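Local coordinates for Tlr1174 protein (Synechococcus elongatus, PDB 2OZT), which converts 2-succinyl-6-hydroxy-2,4-cyclohexadiene-1-carboxylate to 2-succinylbenzoate in phylloquinone biosynthesis, using a divalent metal ion, as a monomeric member of the enolase superfamily, at residues L14-T19 with D301-A306; W108-L113 with R130-F135; R26-I31 with A48-W53. One frame throughout, in Å; residues are numbered along the deposited sequence.

Contact 1: L14-T19 with D301-A306; sequences LQEPLT and DRWRSA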
ATOM      1  N   LEU A  14      -0.554  -2.632  17.504  1.00 21.86           N
ATOM      2  CA  LEU A  14       0.260  -3.356  16.529  1.00 21.77           C
ATOM      3  C   LEU A  14       0.799  -4.595  17.233  1.00 22.89           C
ATOM      4  O   LEU A  14       0.877  -4.614  18.480  1.00 23.47           O
ATOM      5  CB  LEU A  14       1.387  -2.477  15.993  1.00 20.92           C
ATOM      6  CG  LEU A  14       0.967  -1.247  15.153  1.00 20.64           C
ATOM      7  CD1 LEU A  14       2.165  -0.479  14.634  1.00 22.92           C
ATOM      8  CD2 LEU A  14       0.098  -1.707  13.942  1.00 20.86           C
ATOM      9  N   GLN A  15       1.163  -5.629  16.466  1.00 22.53           N
ATOM     10  CA  GLN A  15       1.710  -6.850  17.067  1.00 23.06           C
ATOM     11  C   GLN A  15       3.087  -6.572  17.689  1.00 24.57           C
ATOM     12  O   GLN A  15       3.471  -7.196  18.683  1.00 24.67           O
ATOM     13  CB  GLN A  15       1.798  -7.978  16.038  1.00 23.55           C
ATOM     14  CG  GLN A  15       2.431  -9.242  16.606  1.00 22.54           C
ATOM     15  CD  GLN A  15       2.254 -10.467  15.727  1.00 25.81           C
ATOM     16  OE1 GLN A  15       1.575 -11.422  16.118  1.00 26.52           O
ATOM     17  NE2 GLN A  15       2.855 -10.448  14.537  1.00 27.93           N
ATOM     18  N   GLU A  16       3.822  -5.665  17.080  1.00 24.82           N
ATOM     19  CA  GLU A  16       4.994  -5.086  17.696  1.00 26.56           C
ATOM     20  C   GLU A  16       5.153  -3.686  17.144  1.00 28.02           C
ATOM     21  O   GLU A  16       4.618  -3.372  16.074  1.00 28.16           O
ATOM     22  CB  GLU A  16       6.247  -5.969  17.494  1.00 26.73           C
ATOM     23  CG  GLU A  16       6.678  -6.167  16.039  1.00 26.75           C
ATOM     24  CD  GLU A  16       7.846  -7.140  15.915  1.00 25.88           C
ATOM     25  OE1 GLU A  16       8.924  -6.788  16.412  1.00 27.39           O
ATOM     26  OE2 GLU A  16       7.697  -8.213  15.303  1.00 26.87           O
ATOM     27  N   PRO A  17       5.855  -2.813  17.887  1.00 29.55           N
ATOM     28  CA  PRO A  17       5.949  -1.417  17.483  1.00 30.57           C
ATOM     29  C   PRO A  17       6.683  -1.263  16.163  1.00 31.94           C
ATOM     30  O   PRO A  17       7.569  -2.070  15.855  1.00 31.57           O
ATOM     31  CB  PRO A  17       6.768  -0.764  18.612  1.00 31.54           C
ATOM     32  CG  PRO A  17       7.448  -1.901  19.315  1.00 30.62           C
ATOM     33  CD  PRO A  17       6.555  -3.090  19.155  1.00 29.96           C
ATOM     34  N   LEU A  18       6.313  -0.238  15.401  1.00 32.99           N
ATOM     35  CA  LEU A  18       6.982   0.076  14.139  1.00 35.34           C
ATOM     36  C   LEU A  18       7.744   1.394  14.211  1.00 36.83           C
ATOM     37  O   LEU A  18       7.152   2.460  14.355  1.00 36.30           O
ATOM     38  CB  LEU A  18       5.981   0.140  12.978  1.00 35.31           C
ATOM     39  CG  LEU A  18       6.478   0.622  11.610  1.00 36.63           C
ATOM     40  CD1 LEU A  18       7.448  -0.367  10.961  1.00 36.62           C
ATOM     41  CD2 LEU A  18       5.292   0.878  10.691  1.00 37.53           C
ATOM     42  N   THR A  19       9.063   1.306  14.072  1.00 39.13           N
ATOM     43  CA  THR A  19       9.893   2.506  14.062  1.00 41.40           C
ATOM     44  C   THR A  19      10.116   2.977  12.630  1.00 42.44           C
ATOM     45  O   THR A  19      10.544   2.212  11.759  1.00 42.62           O
ATOM     46  CB  THR A  19      11.259   2.284  14.750  1.00 41.99           C
ATOM     47  OG1 THR A  19      11.095   1.478  15.930  1.00 42.59           O
ATOM     48  CG2 THR A  19      11.888   3.636  15.126  1.00 42.60           C
ATOM     49  N   ASP A 301       2.927  -8.655   8.373  1.00 20.24           N
ATOM     50  CA  ASP A 301       2.397  -9.385   9.543  1.00 21.28           C
ATOM     51  C   ASP A 301       3.089  -9.119  10.848  1.00 21.50           C
ATOM     52  O   ASP A 301       2.471  -9.289  11.890  1.00 21.51           O
ATOM     53  CB  ASP A 301       2.438 -10.892   9.320  1.00 22.30           C
ATOM     54  CG  ASP A 301       1.372 -11.361   8.378  1.00 26.95           C
ATOM     55  OD1 ASP A 301       0.499 -10.567   7.999  1.00 32.24           O
ATOM     56  OD2 ASP A 301       1.419 -12.543   8.013  1.00 32.85           O
ATOM     57  N   ARG A 302       4.354  -8.725  10.818  1.00 22.02           N
ATOM     58  CA  ARG A 302       5.029  -8.397  12.080  1.00 23.14           C
ATOM     59  C   ARG A 302       4.315  -7.307  12.834  1.00 22.79           C
ATOM     60  O   ARG A 302       4.280  -7.335  14.080  1.00 23.39           O
ATOM     61  CB  ARG A 302       6.469  -7.968  11.850  1.00 24.10           C
ATOM     62  CG  ARG A 302       7.381  -9.144  11.700  1.00 25.94           C
ATOM     63  CD  ARG A 302       8.822  -8.719  11.577  1.00 29.09           C
ATOM     64  NE  ARG A 302       9.285  -8.051  12.785  1.00 26.28           N
ATOM     65  CZ  ARG A 302      10.460  -7.442  12.883  1.00 33.94           C
ATOM     66  NH1 ARG A 302      11.276  -7.410  11.828  1.00 34.64           N
ATOM     67  NH2 ARG A 302      10.817  -6.863  14.021  1.00 33.21           N
ATOM     68  N   TRP A 303       3.795  -6.316  12.100  1.00 22.74           N
ATOM     69  CA  TRP A 303       3.165  -5.142  12.709  1.00 22.80           C
ATOM     70  C   TRP A 303       1.681  -5.293  12.759  1.00 21.90           C
ATOM     71  O   TRP A 303       1.062  -5.008  13.778  1.00 23.32           O
ATOM     72  CB  TRP A 303       3.580  -3.831  12.014  1.00 24.54           C
ATOM     73  CG  TRP A 303       5.040  -3.784  12.031  1.00 26.85           C
ATOM     74  CD1 TRP A 303       5.842  -3.433  13.092  1.00 28.99           C
ATOM     75  CD2 TRP A 303       5.906  -4.265  11.016  1.00 28.26           C
ATOM     76  NE1 TRP A 303       7.163  -3.629  12.767  1.00 29.95           N
ATOM     77  CE2 TRP A 303       7.230  -4.135  11.493  1.00 29.69           C
ATOM     78  CE3 TRP A 303       5.696  -4.782   9.730  1.00 29.54           C
ATOM     79  CZ2 TRP A 303       8.342  -4.487  10.719  1.00 28.27           C
ATOM     80  CZ3 TRP A 303       6.807  -5.138   8.969  1.00 27.81           C
ATOM     81  CH2 TRP A 303       8.111  -4.995   9.474  1.00 28.59           C
ATOM     82  N   ARG A 304       1.078  -5.733  11.665  1.00 19.94           N
ATOM     83  CA  ARG A 304      -0.368  -5.949  11.722  1.00 19.91           C
ATOM     84  C   ARG A 304      -0.790  -7.143  10.917  1.00 21.14           C
ATOM     85  O   ARG A 304      -0.853  -7.113   9.695  1.00 21.15           O
ATOM     86  CB  ARG A 304      -1.158  -4.717  11.296  1.00 20.65           C
ATOM     87  CG  ARG A 304      -2.653  -4.938  11.454  1.00 19.05           C
ATOM     88  CD  ARG A 304      -3.429  -3.652  11.244  1.00 17.53           C
ATOM     89  NE  ARG A 304      -4.842  -3.851  11.593  1.00 17.36           N
ATOM     90  CZ  ARG A 304      -5.777  -2.907  11.500  1.00 16.32           C
ATOM     91  NH1 ARG A 304      -5.532  -1.741  10.936  1.00 16.24           N
ATOM     92  NH2 ARG A 304      -7.034  -3.194  11.835  1.00 17.59           N
ATOM     93  N   SER A 305      -1.100  -8.195  11.649  1.00 22.99           N
ATOM     94  CA  SER A 305      -1.575  -9.405  11.074  1.00 23.79           C
ATOM     95  C   SER A 305      -3.068  -9.238  10.816  1.00 23.80           C
ATOM     96  O   SER A 305      -3.819  -8.773  11.679  1.00 24.18           O
ATOM     97  CB  SER A 305      -1.277 -10.550  12.059  1.00 24.49           C
ATOM     98  OG  SER A 305      -1.974 -11.709  11.689  1.00 26.71           O
ATOM     99  N   ALA A 306      -3.488  -9.614   9.621  1.00 22.61           N
ATOM    100  CA  ALA A 306      -4.895  -9.462   9.243  1.00 23.05           C
ATOM    101  C   ALA A 306      -5.258 -10.557   8.257  1.00 23.02           C
ATOM    102  O   ALA A 306      -5.312 -10.351   7.035  1.00 22.21           O
ATOM    103  CB  ALA A 306      -5.132  -8.069   8.659  1.00 23.36           C
TER
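The indole of Trp303 has Leu18 on one face and Arg302 on the other. Methyl CD1 of Leu18 makes a CH-pi contact, 3.9 Å from the centroid of the five-membered ring, and Leu18 CB touches the ring at Trp303 CD1, at 3.6 Å. CB of Arg302 covers the centre of the opposite face. At the indole edge sit two backbone carbonyls, with Glu16 O 3.2 Å from Trp303 CD1 and Pro17 O close to the ring plane.

The guanidinium of Arg302 has Trp303 CZ2 over one face, near the rim, and the carboxylate of Glu16 at its edge. Arginine suits this place because NE and NH2 form a side-on pair of donors: NE bonds Glu16 OE2 at 3.0 Å and NH2 bonds Glu16 OE1 at 3.1 Å. Both oxygens lie almost in the guanidinium plane, yet each is met from above the carboxylate plane, the two planes being 58° apart. CG of Glu16 lies between the backbone N and the carbonyl carbon (chi1 63°), and the extended chain beyond it carries the carboxylate to the guanidinium edge.

In the enolase-type fold strand 3-20 belongs to the N-terminal capping domain, and here it meets the loop between helices 277-290 and 312-320, a late part of the chain. Where strand 3-20 turns its corner, Gln15 N donates to Trp303 O at 2.8 Å, and Gln15 NE2 adds a weak bond to Arg302 O. Leu14 packs CD2 against Arg304 CB at 4.2 Å, while the guanidinium of Arg304 leads away to a salt bridge with Glu12.

Contact 2: W108-L113 with R130-F135; sequences WPICAL and RGQTTF. With PO4 (phosphate ion), chain B.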
ATOM      1  N   TRP A 108      -1.529 -14.433  -3.867  1.00 19.40           N
ATOM      2  CA  TRP A 108      -0.594 -13.783  -4.768  1.00 18.22           C
ATOM      3  C   TRP A 108       0.782 -13.772  -4.130  1.00 17.99           C
ATOM      4  O   TRP A 108       0.880 -13.798  -2.886  1.00 19.12           O
ATOM      5  CB  TRP A 108      -1.066 -12.346  -4.954  1.00 17.96           C
ATOM      6  CG  TRP A 108      -2.423 -12.256  -5.594  1.00 16.04           C
ATOM      7  CD1 TRP A 108      -3.618 -12.021  -4.967  1.00 16.93           C
ATOM      8  CD2 TRP A 108      -2.729 -12.415  -6.996  1.00 15.05           C
ATOM      9  NE1 TRP A 108      -4.636 -12.011  -5.881  1.00 18.12           N
ATOM     10  CE2 TRP A 108      -4.130 -12.256  -7.130  1.00 17.66           C
ATOM     11  CE3 TRP A 108      -1.976 -12.687  -8.130  1.00 17.11           C
ATOM     12  CZ2 TRP A 108      -4.784 -12.325  -8.365  1.00 16.55           C
ATOM     13  CZ3 TRP A 108      -2.654 -12.764  -9.386  1.00 17.75           C
ATOM     14  CH2 TRP A 108      -4.046 -12.602  -9.466  1.00 16.55           C
ATOM     15  N   PRO A 109       1.839 -13.741  -4.955  1.00 17.03           N
ATOM     16  CA  PRO A 109       3.179 -13.628  -4.371  1.00 16.41           C
ATOM     17  C   PRO A 109       3.271 -12.378  -3.508  1.00 16.03           C
ATOM     18  O   PRO A 109       2.714 -11.321  -3.897  1.00 14.87           O
ATOM     19  CB  PRO A 109       4.083 -13.457  -5.589  1.00 17.21           C
ATOM     20  CG  PRO A 109       3.362 -14.185  -6.690  1.00 18.92           C
ATOM     21  CD  PRO A 109       1.899 -13.845  -6.431  1.00 17.56           C
ATOM     22  N   ILE A 110       4.005 -12.492  -2.398  1.00 14.51           N
ATOM     23  CA  ILE A 110       4.141 -11.409  -1.422  1.00 15.09           C
ATOM     24  C   ILE A 110       5.610 -11.022  -1.299  1.00 13.75           C
ATOM     25  O   ILE A 110       6.470 -11.895  -1.264  1.00 16.54           O
ATOM     26  CB  ILE A 110       3.670 -11.865  -0.019  1.00 15.17           C
ATOM     27  CG1 ILE A 110       2.220 -12.364  -0.052  1.00 17.53           C
ATOM     28  CG2 ILE A 110       3.839 -10.735   1.030  1.00 17.99           C
ATOM     29  CD1 ILE A 110       1.218 -11.268  -0.455  1.00 20.82           C
ATOM     30  N   CYS A 111       5.896  -9.728  -1.242  1.00 12.41           N
ATOM     31  CA  CYS A 111       7.295  -9.250  -1.080  1.00 12.72           C
ATOM     32  C   CYS A 111       7.720  -9.379   0.362  1.00 13.62           C
ATOM     33  O   CYS A 111       6.982  -9.000   1.289  1.00 15.09           O
ATOM     34  CB  CYS A 111       7.318  -7.791  -1.505  1.00 11.72           C
ATOM     35  SG  CYS A 111       8.920  -7.028  -1.364  1.00 15.52           S
ATOM     36  N   ALA A 112       8.914  -9.927   0.572  1.00 13.70           N
ATOM     37  CA  ALA A 112       9.442 -10.099   1.922  1.00 14.00           C
ATOM     38  C   ALA A 112      10.293  -8.880   2.283  1.00 14.23           C
ATOM     39  O   ALA A 112      11.065  -8.388   1.465  1.00 16.93           O
ATOM     40  CB  ALA A 112      10.288 -11.373   1.985  1.00 15.05           C
ATOM     41  N   LEU A 113      10.184  -8.422   3.516  1.00 14.02           N
ATOM     42  CA  LEU A 113      10.988  -7.283   3.978  1.00 14.95           C
ATOM     43  C   LEU A 113      12.316  -7.749   4.539  1.00 15.10           C
ATOM     44  O   LEU A 113      12.427  -8.812   5.152  1.00 15.73           O
ATOM     45  CB  LEU A 113      10.209  -6.470   5.033  1.00 16.55           C
ATOM     46  CG  LEU A 113       8.864  -5.936   4.554  1.00 20.12           C
ATOM     47  CD1 LEU A 113       8.213  -5.092   5.659  1.00 22.47           C
ATOM     48  CD2 LEU A 113       8.963  -5.124   3.252  1.00 24.36           C
ATOM     49  N   ARG A 130      10.253 -20.177   2.380  1.00 16.22           N
ATOM     50  CA  ARG A 130       8.772 -20.225   2.410  1.00 17.01           C
ATOM     51  C   ARG A 130       8.170 -19.690   1.099  1.00 17.00           C
ATOM     52  O   ARG A 130       6.969 -19.400   1.019  1.00 19.16           O
ATOM     53  CB  ARG A 130       8.242 -19.433   3.602  1.00 18.81           C
ATOM     54  CG  ARG A 130       8.751 -19.917   4.967  1.00 23.99           C
ATOM     55  CD  ARG A 130       8.447 -21.396   5.301  1.00 32.47           C
ATOM     56  NE  ARG A 130       8.801 -21.699   6.699  1.00 36.25           N
ATOM     57  CZ  ARG A 130       7.964 -21.622   7.734  1.00 40.43           C
ATOM     58  NH1 ARG A 130       6.681 -21.292   7.554  1.00 38.36           N
ATOM     59  NH2 ARG A 130       8.409 -21.900   8.963  1.00 41.79           N
ATOM     60  N   GLY A 131       9.001 -19.581   0.076  1.00 14.77           N
ATOM     61  CA  GLY A 131       8.573 -19.316  -1.296  1.00 13.91           C
ATOM     62  C   GLY A 131       8.479 -17.860  -1.709  1.00 14.71           C
ATOM     63  O   GLY A 131       7.985 -17.572  -2.805  1.00 15.96           O
ATOM     64  N   GLN A 132       8.998 -16.944  -0.877  1.00 14.76           N
ATOM     65  CA  GLN A 132       9.042 -15.515  -1.291  1.00 14.64           C
ATOM     66  C   GLN A 132      10.338 -15.240  -2.017  1.00 15.53           C
ATOM     67  O   GLN A 132      11.398 -15.559  -1.499  1.00 17.32           O
ATOM     68  CB  GLN A 132       8.885 -14.624  -0.070  1.00 14.32           C
ATOM     69  CG  GLN A 132       7.537 -14.815   0.614  1.00 15.25           C
ATOM     70  CD  GLN A 132       7.467 -14.006   1.846  1.00 19.75           C
ATOM     71  OE1 GLN A 132       7.866 -14.448   2.939  1.00 22.40           O
ATOM     72  NE2 GLN A 132       6.958 -12.805   1.703  1.00 18.82           N
ATOM     73  N   THR A 133      10.247 -14.620  -3.189  1.00 14.67           N
ATOM     74  CA  THR A 133      11.406 -14.474  -4.070  1.00 15.23           C
ATOM     75  C   THR A 133      11.671 -13.016  -4.409  1.00 15.06           C
ATOM     76  O   THR A 133      12.674 -12.717  -5.063  1.00 15.28           O
ATOM     77  CB  THR A 133      11.265 -15.322  -5.359  1.00 15.74           C
ATOM     78  OG1 THR A 133      10.066 -14.945  -6.027  1.00 18.76           O
ATOM     79  CG2 THR A 133      11.267 -16.806  -4.997  1.00 17.87           C
ATOM     80  N   THR A 134      10.796 -12.113  -3.950  1.00 13.26           N
ATOM     81  CA  THR A 134      11.021 -10.663  -4.113  1.00 13.77           C
ATOM     82  C   THR A 134      11.140 -10.085  -2.735  1.00 13.23           C
ATOM     83  O   THR A 134      10.411 -10.486  -1.808  1.00 12.97           O
ATOM     84  CB  THR A 134       9.819 -10.011  -4.812  1.00 15.11           C
ATOM     85  OG1 THR A 134       9.726 -10.569  -6.133  1.00 16.58           O
ATOM     86  CG2 THR A 134       9.976  -8.508  -4.929  1.00 14.49           C
ATOM     87  N   PHE A 135      12.102  -9.166  -2.582  1.00 11.97           N
ATOM     88  CA  PHE A 135      12.456  -8.595  -1.290  1.00 11.65           C
ATOM     89  C   PHE A 135      12.476  -7.087  -1.373  1.00 11.09           C
ATOM     90  O   PHE A 135      12.730  -6.545  -2.448  1.00 12.63           O
ATOM     91  CB  PHE A 135      13.884  -9.056  -0.908  1.00 12.42           C
ATOM     92  CG  PHE A 135      13.976 -10.548  -0.732  1.00 11.59           C
ATOM     93  CD1 PHE A 135      13.706 -11.120   0.487  1.00 11.76           C
ATOM     94  CD2 PHE A 135      14.270 -11.355  -1.813  1.00 13.11           C
ATOM     95  CE1 PHE A 135      13.748 -12.506   0.653  1.00 12.60           C
ATOM     96  CE2 PHE A 135      14.329 -12.759  -1.655  1.00 14.71           C
ATOM     97  CZ  PHE A 135      14.021 -13.324  -0.421  1.00 12.11           C
TER
HETATM   98  P   PO4 B 601       8.183  -8.790  -8.903  1.00 26.40           P
HETATM   99  O1  PO4 B 601       7.460  -9.741  -8.001  1.00 27.63           O
HETATM  100  O2  PO4 B 601       7.850  -7.426  -8.408  1.00 25.75           O
HETATM  101  O3  PO4 B 601       9.683  -9.044  -8.743  1.00 27.11           O
HETATM  102  O4  PO4 B 601       7.956  -8.782 -10.404  1.00 25.55           O
HETATM  103  O   HOH W   1       7.598 -13.315  -3.454  1.00 20.76           O
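Ile110 O receives the side-chain amide of Gln132, whose NE2 donates at 3.1 Å. The N-H points nearly straight at the oxygen (167°) but comes from well above the carbonyl plane. A water donates to the same oxygen at 2.8 Å and accepts from Thr133 N, so two donors grip this carbonyl. The next link is a backbone bond, Ala112 N to Thr134 O at 2.9 Å.

Between these bonds the CB of Ala112 touches Gln132 NE2 at 3.6 Å and Phe135 CD1 at 3.7 Å. Its small methyl fits between the amide and the ring, Phe135 lying on the same face of the sheet as Ala112. Cys111 SG lies against Phe135 C and the methyl CG2 of Thr134.

Ala112 and Phe135 pair as parallel neighbours, and Ala112 also bonds with the backbone of Lys136. The two strands belong to the beta-alpha-beta crossover of strand 112-114, helix 120-129 and strand 134-138, which opens the enolase-type barrel. An alanine in place of Gln132 would probably leave Ile110 O without its amide donor and open a gap beside Ala112 CB.

Farther out, the position of Gln132 is set by the helix end. Gly131, with positive phi, is the C-prime residue of a Schellman motif in which Gln132 N bonds Ser127 O and Gly131 N bonds Trp128 O. Beyond Cys111, Thr134 turns its hydroxyl to a phosphate, probably from the crystallisation liquor; OG1 is 3.0 Å from phosphate O3 and about as near to O1, with a single proton to offer. Arg165, His294 and the backbone of Ala295 bind the same ion.

Contact 3: R26-I31 with A48-W53; sequences RSRSGI and APLPGW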
ATOM      1  N   ARG A  26       2.478   2.578  17.558  1.00 30.99           N
ATOM      2  CA  ARG A  26       2.075   1.520  18.511  1.00 29.24           C
ATOM      3  C   ARG A  26       0.674   0.916  18.297  1.00 26.87           C
ATOM      4  O   ARG A  26       0.327  -0.120  18.865  1.00 24.69           O
ATOM      5  CB  ARG A  26       2.237   2.021  19.950  1.00 30.85           C
ATOM      6  CG  ARG A  26       3.697   2.337  20.253  1.00 34.03           C
ATOM      7  CD  ARG A  26       3.900   3.077  21.574  1.00 39.54           C
ATOM      8  NE  ARG A  26       5.288   3.535  21.680  1.00 43.42           N
ATOM      9  CZ  ARG A  26       6.338   2.737  21.880  1.00 44.76           C
ATOM     10  NH1 ARG A  26       6.183   1.420  22.008  1.00 45.46           N
ATOM     11  NH2 ARG A  26       7.554   3.259  21.949  1.00 45.99           N
ATOM     12  N   SER A  27      -0.110   1.546  17.427  1.00 25.02           N
ATOM     13  CA  SER A  27      -1.464   1.103  17.201  1.00 22.94           C
ATOM     14  C   SER A  27      -1.897   1.646  15.848  1.00 21.58           C
ATOM     15  O   SER A  27      -1.224   2.509  15.281  1.00 20.37           O
ATOM     16  CB  SER A  27      -2.393   1.670  18.282  1.00 24.04           C
ATOM     17  OG  SER A  27      -2.528   3.067  18.137  1.00 25.45           O
ATOM     18  N   ARG A  28      -2.989   1.082  15.333  1.00 19.35           N
ATOM     19  CA  ARG A  28      -3.682   1.616  14.140  1.00 17.18           C
ATOM     20  C   ARG A  28      -5.139   1.795  14.501  1.00 15.39           C
ATOM     21  O   ARG A  28      -5.696   0.943  15.173  1.00 17.42           O
ATOM     22  CB  ARG A  28      -3.597   0.650  12.938  1.00 16.01           C
ATOM     23  CG  ARG A  28      -2.295   0.785  12.151  1.00 17.71           C
ATOM     24  CD  ARG A  28      -2.400   2.011  11.301  1.00 19.72           C
ATOM     25  NE  ARG A  28      -3.048   1.807   9.997  1.00 15.91           N
ATOM     26  CZ  ARG A  28      -3.798   2.717   9.361  1.00 12.74           C
ATOM     27  NH1 ARG A  28      -4.201   2.458   8.115  1.00 13.30           N
ATOM     28  NH2 ARG A  28      -4.165   3.847   9.968  1.00 14.00           N
ATOM     29  N   SER A  29      -5.740   2.874  14.010  1.00 14.29           N
ATOM     30  CA  SER A  29      -7.173   3.154  14.245  1.00 14.51           C
ATOM     31  C   SER A  29      -7.865   3.276  12.891  1.00 14.43           C
ATOM     32  O   SER A  29      -7.227   3.533  11.864  1.00 14.48           O
ATOM     33  CB  SER A  29      -7.331   4.442  15.023  1.00 15.11           C
ATOM     34  OG  SER A  29      -6.772   4.276  16.329  1.00 17.86           O
ATOM     35  N   GLY A  30      -9.189   3.117  12.907  1.00 13.50           N
ATOM     36  CA  GLY A  30      -9.985   3.272  11.665  1.00 13.27           C
ATOM     37  C   GLY A  30     -11.435   3.104  11.981  1.00 13.16           C
ATOM     38  O   GLY A  30     -11.839   3.122  13.157  1.00 12.76           O
ATOM     39  N   ILE A  31     -12.213   2.944  10.915  1.00 11.83           N
ATOM     40  CA  ILE A  31     -13.658   2.755  11.028  1.00 12.01           C
ATOM     41  C   ILE A  31     -14.043   1.520  10.274  1.00 12.43           C
ATOM     42  O   ILE A  31     -13.568   1.288   9.138  1.00 12.52           O
ATOM     43  CB  ILE A  31     -14.345   3.928  10.383  1.00 12.20           C
ATOM     44  CG1 ILE A  31     -14.209   5.202  11.234  1.00 14.40           C
ATOM     45  CG2 ILE A  31     -15.835   3.645  10.152  1.00 12.93           C
ATOM     46  CD1 ILE A  31     -14.514   6.465  10.401  1.00 15.35           C
ATOM     47  N   ALA A  48      -9.458   3.510   6.803  1.00 12.37           N
ATOM     48  CA  ALA A  48      -8.285   3.587   7.668  1.00 13.66           C
ATOM     49  C   ALA A  48      -7.189   4.470   7.070  1.00 13.80           C
ATOM     50  O   ALA A  48      -6.136   3.951   6.701  1.00 13.47           O
ATOM     51  CB  ALA A  48      -7.745   2.161   7.902  1.00 15.08           C
ATOM     52  N   PRO A  49      -7.382   5.791   7.020  1.00 13.28           N
ATOM     53  CA  PRO A  49      -6.295   6.635   6.540  1.00 13.18           C
ATOM     54  C   PRO A  49      -5.057   6.463   7.441  1.00 14.25           C
ATOM     55  O   PRO A  49      -5.169   6.095   8.643  1.00 13.71           O
ATOM     56  CB  PRO A  49      -6.857   8.039   6.652  1.00 14.04           C
ATOM     57  CG  PRO A  49      -7.932   7.949   7.766  1.00 13.35           C
ATOM     58  CD  PRO A  49      -8.541   6.571   7.488  1.00 14.39           C
ATOM     59  N   LEU A  50      -3.884   6.643   6.851  1.00 14.62           N
ATOM     60  CA  LEU A  50      -2.644   6.389   7.575  1.00 16.43           C
ATOM     61  C   LEU A  50      -2.008   7.738   7.953  1.00 16.86           C
ATOM     62  O   LEU A  50      -1.751   8.543   7.081  1.00 19.21           O
ATOM     63  CB  LEU A  50      -1.713   5.558   6.675  1.00 15.43           C
ATOM     64  CG  LEU A  50      -0.407   4.998   7.258  1.00 19.67           C
ATOM     65  CD1 LEU A  50      -0.677   4.018   8.381  1.00 18.89           C
ATOM     66  CD2 LEU A  50       0.374   4.301   6.151  1.00 18.27           C
ATOM     67  N   PRO A  51      -1.859   8.020   9.273  1.00 18.27           N
ATOM     68  CA  PRO A  51      -1.303   9.304   9.708  1.00 19.54           C
ATOM     69  C   PRO A  51       0.006   9.641   8.982  1.00 19.29           C
ATOM     70  O   PRO A  51       0.918   8.798   8.912  1.00 20.05           O
ATOM     71  CB  PRO A  51      -1.049   9.073  11.208  1.00 20.09           C
ATOM     72  CG  PRO A  51      -2.226   8.147  11.630  1.00 18.55           C
ATOM     73  CD  PRO A  51      -2.211   7.164  10.428  1.00 17.94           C
ATOM     74  N   GLY A  52       0.055  10.852   8.440  1.00 21.44           N
ATOM     75  CA  GLY A  52       1.240  11.312   7.730  1.00 23.59           C
ATOM     76  C   GLY A  52       1.159  11.119   6.235  1.00 24.08           C
ATOM     77  O   GLY A  52       1.885  11.778   5.501  1.00 25.96           O
ATOM     78  N   TRP A  53       0.264  10.238   5.772  1.00 21.90           N
ATOM     79  CA  TRP A  53       0.170   9.932   4.358  1.00 21.50           C
ATOM     80  C   TRP A  53      -1.028  10.669   3.747  1.00 22.84           C
ATOM     81  O   TRP A  53      -2.194  10.243   3.852  1.00 22.75           O
ATOM     82  CB  TRP A  53       0.098   8.422   4.133  1.00 20.07           C
ATOM     83  CG  TRP A  53       1.336   7.663   4.530  1.00 18.39           C
ATOM     84  CD1 TRP A  53       1.846   7.525   5.801  1.00 20.90           C
ATOM     85  CD2 TRP A  53       2.221   6.947   3.667  1.00 18.17           C
ATOM     86  NE1 TRP A  53       2.975   6.761   5.779  1.00 19.72           N
ATOM     87  CE2 TRP A  53       3.244   6.396   4.479  1.00 18.93           C
ATOM     88  CE3 TRP A  53       2.250   6.705   2.283  1.00 17.90           C
ATOM     89  CZ2 TRP A  53       4.275   5.620   3.974  1.00 20.08           C
ATOM     90  CZ3 TRP A  53       3.288   5.922   1.775  1.00 19.30           C
ATOM     91  CH2 TRP A  53       4.296   5.394   2.618  1.00 20.07           C
TER
HETATM   92  O   HOH W   2      -7.220   5.849  10.447  1.00 15.74           O
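Arg28 reaches the carbonyls of Ala48 and Pro49 by folding twice: chi2 of -77° turns CD aside and chi3 of -86° turns NE again, so the chain curls instead of running straight out from strand 23-36. Leu50 answers with CG anti to its backbone N, its chain crossing that of Arg28 at about a right angle.

The guanidinium so placed has both terminal nitrogens engaged. NH1 donates to Ala48 O at 2.8 Å, and NH2 to Pro49 O at the same 2.8 Å. The two oxygens lie at the guanidinium edge, while each donor stands about 40° above the plane of the carbonyl it meets. Methyl CD1 of Leu50 covers the centre of one guanidinium face, 3.5 Å from Arg28 CZ. The other methyl, Leu50 CD2, rests over the rim of the Trp53 ring, which in turn touches Asp221 and Glu222 of the metal site; a branched leucine can serve both flat groups.

The backbones meet farther along. A water donates to Ser29 O and to Pro49 O, each at 2.7 Å, joining strand to loop. At Gly30 the chains pass with CA only 4.4 Å from Ala48 CA; a beta carbon there would fall 3.2 Å from Ala48 CB, which would be tight and is consistent with glycine at this position. Beyond Pro49 the loop closes in a type II turn, with Trp53 N bonded to Leu50 O at 2.9 Å.

The same guanidinium also donates from NE to Leu274 O and from NH1 to Ala273 O, in a later part of the chain. Four neutral carbonyls, accepting from NE, NH2 and twice from NH1, probably offset the cost of burying the positive charge, and they restrain the guanidinium from turning.

How the contacts relate
Contacts 2 and 3 both lie within the loop that contact 1 closes. Contacts 1 and 3 adjoin on neighbouring strands of the capping sheet: Leu14 N is 3.0 Å from Arg26 O, a probable hydrogen bond, and Arg304 packs on Arg28. Contact 1 meets contact 2 where Trp303 CZ3 touches Leu113 CD1 at 3.6 Å. Contacts 2 and 3 do not touch, their centres being about 25 Å apart. All three approach the active site: the side chain of Leu18 is about 7 Å from that of Lys138, the predicted proton donor, that of Leu50 about 6 Å from Lys245, the predicted acceptor, and that of Cys111 about 8 Å from magnesium ligand Glu196.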